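Local coordinates for aeromonas extracellular serine protease (Aeromonas sobria, PDB 3WQB), which preferentially cleaves peptide bonds that follow two basic residues, one of them lysine, as a secreted, calcium-binding serine protease of the subtilisin-like furin subfamily, at residues A[256-270]-A[333-346]. The protein carries 1 engineered substitution. Residues are numbered along the deposited sequence; the frame is centred on the assembly and turned at random.
Engineered in segment 333-346: Ala-336 (natural residue Ser).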
ATOM      1  N   LEU A 256       3.489   0.391  -6.588  1.00  9.04           N
ATOM      2  CA  LEU A 256       3.939  -0.988  -6.494  1.00  8.94           C
ATOM      3  C   LEU A 256       3.614  -1.437  -5.068  1.00  8.66           C
ATOM      4  O   LEU A 256       4.269  -1.001  -4.112  1.00  8.97           O
ATOM      5  CB  LEU A 256       5.447  -1.068  -6.771  1.00  9.21           C
ATOM      6  CG  LEU A 256       6.065  -2.452  -7.021  1.00  9.54           C
ATOM      7  CD1 LEU A 256       7.474  -2.326  -7.570  1.00 10.94           C
ATOM      8  CD2 LEU A 256       6.068  -3.283  -5.744  1.00 10.10           C
ATOM      9  N   VAL A 257       2.599  -2.282  -4.935  1.00  8.04           N
ATOM     10  CA  VAL A 257       2.075  -2.666  -3.619  1.00  8.58           C
ATOM     11  C   VAL A 257       2.766  -3.931  -3.115  1.00  8.77           C
ATOM     12  O   VAL A 257       2.898  -4.908  -3.856  1.00  8.90           O
ATOM     13  CB  VAL A 257       0.543  -2.831  -3.645  1.00  8.22           C
ATOM     14  CG1 VAL A 257       0.017  -3.105  -2.251  1.00  9.23           C
ATOM     15  CG2 VAL A 257      -0.135  -1.574  -4.190  1.00  9.45           C
ATOM     16  N   VAL A 258       3.226  -3.902  -1.858  1.00  8.74           N
ATOM     17  CA  VAL A 258       4.018  -5.012  -1.318  1.00  9.34           C
ATOM     18  C   VAL A 258       3.445  -5.617  -0.055  1.00  8.96           C
ATOM     19  O   VAL A 258       2.965  -4.904   0.830  1.00  9.22           O
ATOM     20  CB  VAL A 258       5.502  -4.625  -1.084  1.00  9.92           C
ATOM     21  CG1 VAL A 258       6.143  -4.177  -2.376  1.00 11.56           C
ATOM     22  CG2 VAL A 258       5.638  -3.549  -0.033  1.00 10.93           C
ATOM     23  N   SER A 259       3.512  -6.939   0.009  1.00  8.92           N
ATOM     24  CA  SER A 259       3.198  -7.669   1.229  1.00  8.99           C
ATOM     25  C   SER A 259       4.479  -7.973   2.018  1.00  8.57           C
ATOM     26  O   SER A 259       5.593  -7.857   1.497  1.00  9.50           O
ATOM     27  CB  SER A 259       2.473  -8.959   0.886  1.00  9.46           C
ATOM     28  OG  SER A 259       3.297  -9.825   0.121  1.00 10.27           O
ATOM     29  N   ALA A 260       4.309  -8.366   3.280  1.00  8.73           N
ATOM     30  CA  ALA A 260       5.435  -8.597   4.167  1.00  9.46           C
ATOM     31  C   ALA A 260       5.679 -10.085   4.382  1.00  9.47           C
ATOM     32  O   ALA A 260       4.737 -10.876   4.582  1.00  9.67           O
ATOM     33  CB  ALA A 260       5.192  -7.933   5.508  1.00  9.93           C
ATOM     34  N   LEU A 261       6.964 -10.435   4.382  1.00  9.99           N
ATOM     35  CA  LEU A 261       7.456 -11.791   4.633  1.00 11.01           C
ATOM     36  C   LEU A 261       8.234 -11.821   5.947  1.00 10.68           C
ATOM     37  O   LEU A 261       8.938 -10.865   6.280  1.00 10.24           O
ATOM     38  CB  LEU A 261       8.404 -12.202   3.490  1.00 12.14           C
ATOM     39  CG  LEU A 261       8.916 -13.645   3.518  1.00 14.18           C
ATOM     40  CD1 LEU A 261       8.270 -14.441   2.393  1.00 17.74           C
ATOM     41  CD2 LEU A 261      10.439 -13.689   3.426  1.00 17.96           C
ATOM     42  N   ASN A 262       8.104 -12.919   6.693  1.00 10.34           N
ATOM     43  CA  ASN A 262       8.886 -13.075   7.926  1.00 10.61           C
ATOM     44  C   ASN A 262      10.170 -13.879   7.726  1.00 10.56           C
ATOM     45  O   ASN A 262      10.456 -14.364   6.622  1.00 10.61           O
ATOM     46  CB  ASN A 262       8.038 -13.608   9.086  1.00 10.97           C
ATOM     47  CG  ASN A 262       7.596 -15.042   8.897  1.00 10.75           C
ATOM     48  OD1 ASN A 262       8.260 -15.837   8.230  1.00 12.24           O
ATOM     49  ND2 ASN A 262       6.487 -15.396   9.538  1.00 12.54           N
ATOM     50  N   ALA A 263      10.960 -13.990   8.790  1.00 10.98           N
ATOM     51  CA  ALA A 263      12.253 -14.664   8.715  1.00 11.06           C
ATOM     52  C   ALA A 263      12.180 -16.171   8.458  1.00 12.18           C
ATOM     53  O   ALA A 263      13.201 -16.787   8.141  1.00 12.29           O
ATOM     54  CB  ALA A 263      13.100 -14.353   9.946  1.00 11.44           C
ATOM     55  N   ASP A 264      10.985 -16.751   8.626  1.00 12.55           N
ATOM     56  CA  ASP A 264      10.739 -18.160   8.311  1.00 13.40           C
ATOM     57  C   ASP A 264      10.385 -18.378   6.842  1.00 13.26           C
ATOM     58  O   ASP A 264      10.192 -19.516   6.414  1.00 14.13           O
ATOM     59  CB  ASP A 264       9.607 -18.707   9.174  1.00 13.95           C
ATOM     60  CG  ASP A 264       9.918 -18.642  10.645  1.00 16.22           C
ATOM     61  OD1 ASP A 264      11.037 -19.037  11.029  1.00 18.61           O
ATOM     62  OD2 ASP A 264       9.041 -18.202  11.422  1.00 19.54           O
ATOM     63  N   GLY A 265      10.298 -17.295   6.074  1.00 12.78           N
ATOM     64  CA  GLY A 265       9.992 -17.402   4.650  1.00 12.43           C
ATOM     65  C   GLY A 265       8.535 -17.554   4.281  1.00 11.75           C
ATOM     66  O   GLY A 265       8.221 -18.014   3.185  1.00 12.20           O
ATOM     67  N   VAL A 266       7.643 -17.185   5.192  1.00 11.07           N
ATOM     68  CA  VAL A 266       6.218 -17.170   4.885  1.00 11.26           C
ATOM     69  C   VAL A 266       5.651 -15.786   5.174  1.00 10.83           C
ATOM     70  O   VAL A 266       6.304 -14.951   5.812  1.00 10.79           O
ATOM     71  CB  VAL A 266       5.447 -18.277   5.639  1.00 11.45           C
ATOM     72  CG1 VAL A 266       6.019 -19.650   5.296  1.00 12.22           C
ATOM     73  CG2 VAL A 266       5.441 -18.020   7.151  1.00 12.64           C
ATOM     74  N   ARG A 267       4.433 -15.554   4.707  1.00 10.59           N
ATOM     75  CA  ARG A 267       3.741 -14.292   4.938  1.00 10.08           C
ATOM     76  C   ARG A 267       3.787 -13.918   6.416  1.00  9.68           C
ATOM     77  O   ARG A 267       3.450 -14.737   7.280  1.00 10.33           O
ATOM     78  CB  ARG A 267       2.286 -14.421   4.517  1.00 10.21           C
ATOM     79  CG  ARG A 267       1.548 -13.100   4.483  1.00 10.68           C
ATOM     80  CD  ARG A 267       0.050 -13.294   4.706  1.00 11.39           C
ATOM     81  NE  ARG A 267      -0.286 -13.567   6.109  1.00 12.23           N
ATOM     82  CZ  ARG A 267      -1.031 -14.581   6.541  1.00 11.37           C
ATOM     83  NH1 ARG A 267      -1.282 -14.701   7.845  1.00 11.93           N
ATOM     84  NH2 ARG A 267      -1.517 -15.481   5.694  1.00 12.96           N
ATOM     85  N   SER A 268       4.183 -12.686   6.714  1.00 10.05           N
ATOM     86  CA  SER A 268       4.107 -12.205   8.083  1.00 10.40           C
ATOM     87  C   SER A 268       2.661 -12.330   8.531  1.00 10.11           C
ATOM     88  O   SER A 268       1.742 -12.083   7.745  1.00 10.13           O
ATOM     89  CB  SER A 268       4.564 -10.755   8.163  1.00 10.57           C
ATOM     90  OG  SER A 268       5.908 -10.637   7.758  1.00 11.37           O
ATOM     91  N   SER A 269       2.468 -12.740   9.781  1.00 10.21           N
ATOM     92  CA  SER A 269       1.151 -13.021  10.334  1.00 10.70           C
ATOM     93  C   SER A 269       0.100 -11.975   9.950  1.00 10.50           C
ATOM     94  O   SER A 269      -1.002 -12.326   9.534  1.00 11.12           O
ATOM     95  CB  SER A 269       1.259 -13.134  11.862  1.00 11.39           C
ATOM     96  OG  SER A 269       1.802 -11.951  12.430  1.00 12.67           O
ATOM     97  N   TYR A 270       0.475 -10.702  10.072  1.00 10.48           N
ATOM     98  CA  TYR A 270      -0.435  -9.570   9.931  1.00 10.12           C
ATOM     99  C   TYR A 270      -0.642  -9.086   8.484  1.00  9.93           C
ATOM    100  O   TYR A 270      -1.527  -8.268   8.240  1.00  9.60           O
ATOM    101  CB  TYR A 270       0.100  -8.389  10.764  1.00 10.24           C
ATOM    102  CG  TYR A 270       1.555  -8.127  10.461  1.00 10.50           C
ATOM    103  CD1 TYR A 270       1.930  -7.515   9.269  1.00 11.19           C
ATOM    104  CD2 TYR A 270       2.563  -8.566  11.325  1.00 11.25           C
ATOM    105  CE1 TYR A 270       3.267  -7.313   8.952  1.00 11.28           C
ATOM    106  CE2 TYR A 270       3.906  -8.359  11.029  1.00 11.25           C
ATOM    107  CZ  TYR A 270       4.250  -7.738   9.834  1.00 11.48           C
ATOM    108  OH  TYR A 270       5.569  -7.522   9.500  1.00 11.67           O
ATOM    109  N   ASN A 333       8.726  -3.271  11.899  1.00  9.62           N
ATOM    110  CA  ASN A 333       8.083  -4.391  11.225  1.00  9.63           C
ATOM    111  C   ASN A 333       7.021  -3.896  10.244  1.00  9.89           C
ATOM    112  O   ASN A 333       7.007  -2.726   9.863  1.00 10.26           O
ATOM    113  CB  ASN A 333       7.466  -5.338  12.261  1.00 10.12           C
ATOM    114  CG  ASN A 333       6.291  -4.720  12.983  1.00 10.56           C
ATOM    115  OD1 ASN A 333       6.024  -3.525  12.838  1.00 12.26           O
ATOM    116  ND2 ASN A 333       5.567  -5.530  13.754  1.00 12.58           N
ATOM    117  N   GLY A 334       6.146  -4.798   9.820  1.00  9.77           N
ATOM    118  CA  GLY A 334       4.979  -4.427   9.047  1.00  9.86           C
ATOM    119  C   GLY A 334       5.201  -4.383   7.553  1.00  9.79           C
ATOM    120  O   GLY A 334       6.327  -4.527   7.054  1.00  9.82           O
ATOM    121  N   THR A 335       4.107  -4.193   6.833  1.00  9.54           N
ATOM    122  CA  THR A 335       4.248  -3.841   5.433  1.00  8.95           C
ATOM    123  C   THR A 335       4.974  -2.498   5.323  1.00  9.33           C
ATOM    124  O   THR A 335       5.535  -2.189   4.269  1.00  9.67           O
ATOM    125  CB  THR A 335       2.920  -3.897   4.659  1.00  9.14           C
ATOM    126  OG1 THR A 335       1.931  -3.081   5.304  1.00  9.74           O
ATOM    127  CG2 THR A 335       2.434  -5.330   4.535  1.00  9.85           C
ATOM    128  N   ALA A 336       5.015  -1.728   6.416  1.00  9.30           N
ATOM    129  CA  ALA A 336       5.860  -0.514   6.450  1.00  9.21           C
ATOM    130  C   ALA A 336       7.348  -0.800   6.419  1.00  8.94           C
ATOM    131  O   ALA A 336       8.130   0.129   6.218  1.00  9.14           O
ATOM    132  CB  ALA A 336       5.583   0.335   7.645  1.00 10.01           C
ATOM    133  N   SER A 337       7.739  -2.052   6.662  1.00  8.88           N
ATOM    134  CA  SER A 337       9.124  -2.506   6.496  1.00  9.13           C
ATOM    135  C   SER A 337       9.342  -3.193   5.151  1.00  9.33           C
ATOM    136  O   SER A 337      10.413  -3.093   4.568  1.00  9.19           O
ATOM    137  CB  SER A 337       9.503  -3.445   7.640  1.00  9.57           C
ATOM    138  OG  SER A 337       9.668  -2.709   8.840  1.00  9.94           O
ATOM    139  N   ALA A 338       8.321  -3.892   4.659  1.00  8.83           N
ATOM    140  CA  ALA A 338       8.377  -4.468   3.318  1.00  8.86           C
ATOM    141  C   ALA A 338       8.547  -3.372   2.266  1.00  8.77           C
ATOM    142  O   ALA A 338       9.245  -3.556   1.264  1.00  9.37           O
ATOM    143  CB  ALA A 338       7.142  -5.282   3.045  1.00  9.16           C
ATOM    144  N   THR A 339       7.919  -2.228   2.527  1.00  8.19           N
ATOM    145  CA  THR A 339       7.957  -1.100   1.609  1.00  8.63           C
ATOM    146  C   THR A 339       9.387  -0.560   1.430  1.00  8.67           C
ATOM    147  O   THR A 339       9.862  -0.515   0.293  1.00  8.63           O
ATOM    148  CB  THR A 339       6.909  -0.031   2.025  1.00  8.86           C
ATOM    149  OG1 THR A 339       5.603  -0.622   1.968  1.00 10.02           O
ATOM    150  CG2 THR A 339       6.938   1.158   1.091  1.00  9.78           C
ATOM    151  N   PRO A 340      10.094  -0.190   2.531  1.00  8.70           N
ATOM    152  CA  PRO A 340      11.484   0.266   2.348  1.00  8.80           C
ATOM    153  C   PRO A 340      12.428  -0.848   1.900  1.00  9.22           C
ATOM    154  O   PRO A 340      13.435  -0.564   1.268  1.00  9.48           O
ATOM    155  CB  PRO A 340      11.876   0.802   3.737  1.00  8.76           C
ATOM    156  CG  PRO A 340      10.927   0.134   4.691  1.00  8.67           C
ATOM    157  CD  PRO A 340       9.630   0.067   3.906  1.00  8.71           C
ATOM    158  N   SER A 341      12.109  -2.096   2.224  1.00  8.77           N
ATOM    159  CA  SER A 341      12.878  -3.213   1.661  1.00  9.04           C
ATOM    160  C   SER A 341      12.835  -3.194   0.134  1.00  9.48           C
ATOM    161  O   SER A 341      13.848  -3.407  -0.524  1.00  9.63           O
ATOM    162  CB  SER A 341      12.386  -4.544   2.221  1.00  9.39           C
ATOM    163  OG  SER A 341      12.649  -4.625   3.611  1.00 10.07           O
ATOM    164  N   THR A 342      11.658  -2.908  -0.405  1.00  9.60           N
ATOM    165  CA  THR A 342      11.455  -2.797  -1.841  1.00  9.69           C
ATOM    166  C   THR A 342      12.048  -1.501  -2.401  1.00  9.69           C
ATOM    167  O   THR A 342      12.663  -1.521  -3.465  1.00  9.85           O
ATOM    168  CB  THR A 342       9.956  -2.928  -2.169  1.00  9.65           C
ATOM    169  OG1 THR A 342       9.473  -4.162  -1.620  1.00  9.68           O
ATOM    170  CG2 THR A 342       9.700  -2.907  -3.665  1.00 10.69           C
ATOM    171  N   SER A 343      11.883  -0.388  -1.678  1.00  8.96           N
ATOM    172  CA  SER A 343      12.499   0.892  -2.067  1.00  9.17           C
ATOM    173  C   SER A 343      14.009   0.744  -2.192  1.00  9.22           C
ATOM    174  O   SER A 343      14.608   1.220  -3.153  1.00  9.60           O
ATOM    175  CB  SER A 343      12.151   1.990  -1.054  1.00  8.92           C
ATOM    176  OG  SER A 343      10.763   2.281  -1.109  1.00  9.13           O
ATOM    177  N   GLY A 344      14.623   0.090  -1.213  1.00  9.90           N
ATOM    178  CA  GLY A 344      16.053  -0.183  -1.241  1.00  9.96           C
ATOM    179  C   GLY A 344      16.447  -1.068  -2.411  1.00  9.88           C
ATOM    180  O   GLY A 344      17.414  -0.770  -3.116  1.00 10.39           O
ATOM    181  N   ALA A 345      15.681  -2.132  -2.653  1.00 10.34           N
ATOM    182  CA  ALA A 345      15.939  -3.034  -3.782  1.00 10.62           C
ATOM    183  C   ALA A 345      15.869  -2.270  -5.108  1.00 10.52           C
ATOM    184  O   ALA A 345      16.729  -2.423  -5.982  1.00 10.90           O
ATOM    185  CB  ALA A 345      14.946  -4.190  -3.782  1.00 11.30           C
ATOM    186  N   MET A 346      14.829  -1.450  -5.243  1.00 10.54           N
ATOM    187  CA  MET A 346      14.660  -0.592  -6.398  1.00 11.03           C
ATOM    188  C   MET A 346      15.860   0.340  -6.572  1.00 10.92           C
ATOM    189  O   MET A 346      16.374   0.502  -7.682  1.00 11.10           O
ATOM    190  CB  MET A 346      13.374   0.214  -6.247  1.00 11.76           C
ATOM    191  CG  MET A 346      12.935   0.938  -7.501  1.00 13.47           C
ATOM    192  SD  MET A 346      12.428  -0.177  -8.835  1.00 13.23           S
ATOM    193  CE  MET A 346      10.834  -0.792  -8.306  1.00 13.77           C
TER
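The helix whose first turn carries the predicted charge-relay serine position of the subtilisin fold packs here on a strand of the central parallel sheet. Tyr-270 meets Gly-334, Val-258 meets Ala-338, Thr-339 and Thr-342, and Leu-256 meets Met-346. The axes of strand 256-261 and helix 335-346 approach to 6.8 Å at 114°. Ala-336 is engineered in place of serine; its side chain turns away from the strand.

Tyr-270 OH accepts a hydrogen bond from Gly-334 N at 2.8 Å, bent to 138° at the hydrogen. Gly-334 is the N-cap residue, and its CA lies 3.4 Å from Tyr-270 CE1. Ser-268 CB covers one face of the ring near the rim. The bond ties the tyrosine to the backbone two residues before Ala-336.

Thr-335 CG2 rests on the strand backbone, beside Val-258 O and Ala-260 N. Further along, Ala-338 CB sits 3.4 Å from Ser-259 O and also meets the methyls of Val-258 and Ala-260. The two methyls of Val-258 touch two threonines. With CG1 anti to the carbonyl carbon (chi1 -59°), CG1 lies against Thr-342 OG1, and CG2 reaches Thr-339 OG1 at 3.5 Å. Both threonine hydroxyls are buried but turn back to their own helix. Thr-339 OG1 donates to Thr-335 O, and Thr-342 OG1 donates to Ala-338 O at 3.0 Å. Each carbonyl also takes the backbone N-H of the same threonine, from the opposite face. At the far end Leu-256 CD1 and Met-346 CE touch tip to tip at 3.8 Å.

Strand 255-261 runs between strands 211-215 and 277-282. Thr-339 also packs on Ile-213 and Ala-215, and Thr-342 on Ala-281. Helix 115-124 adjoins the helix through Ala-336 on His-115, predicted to belong to the charge relay, and Pro-340 on Ile-122 and Ile-123.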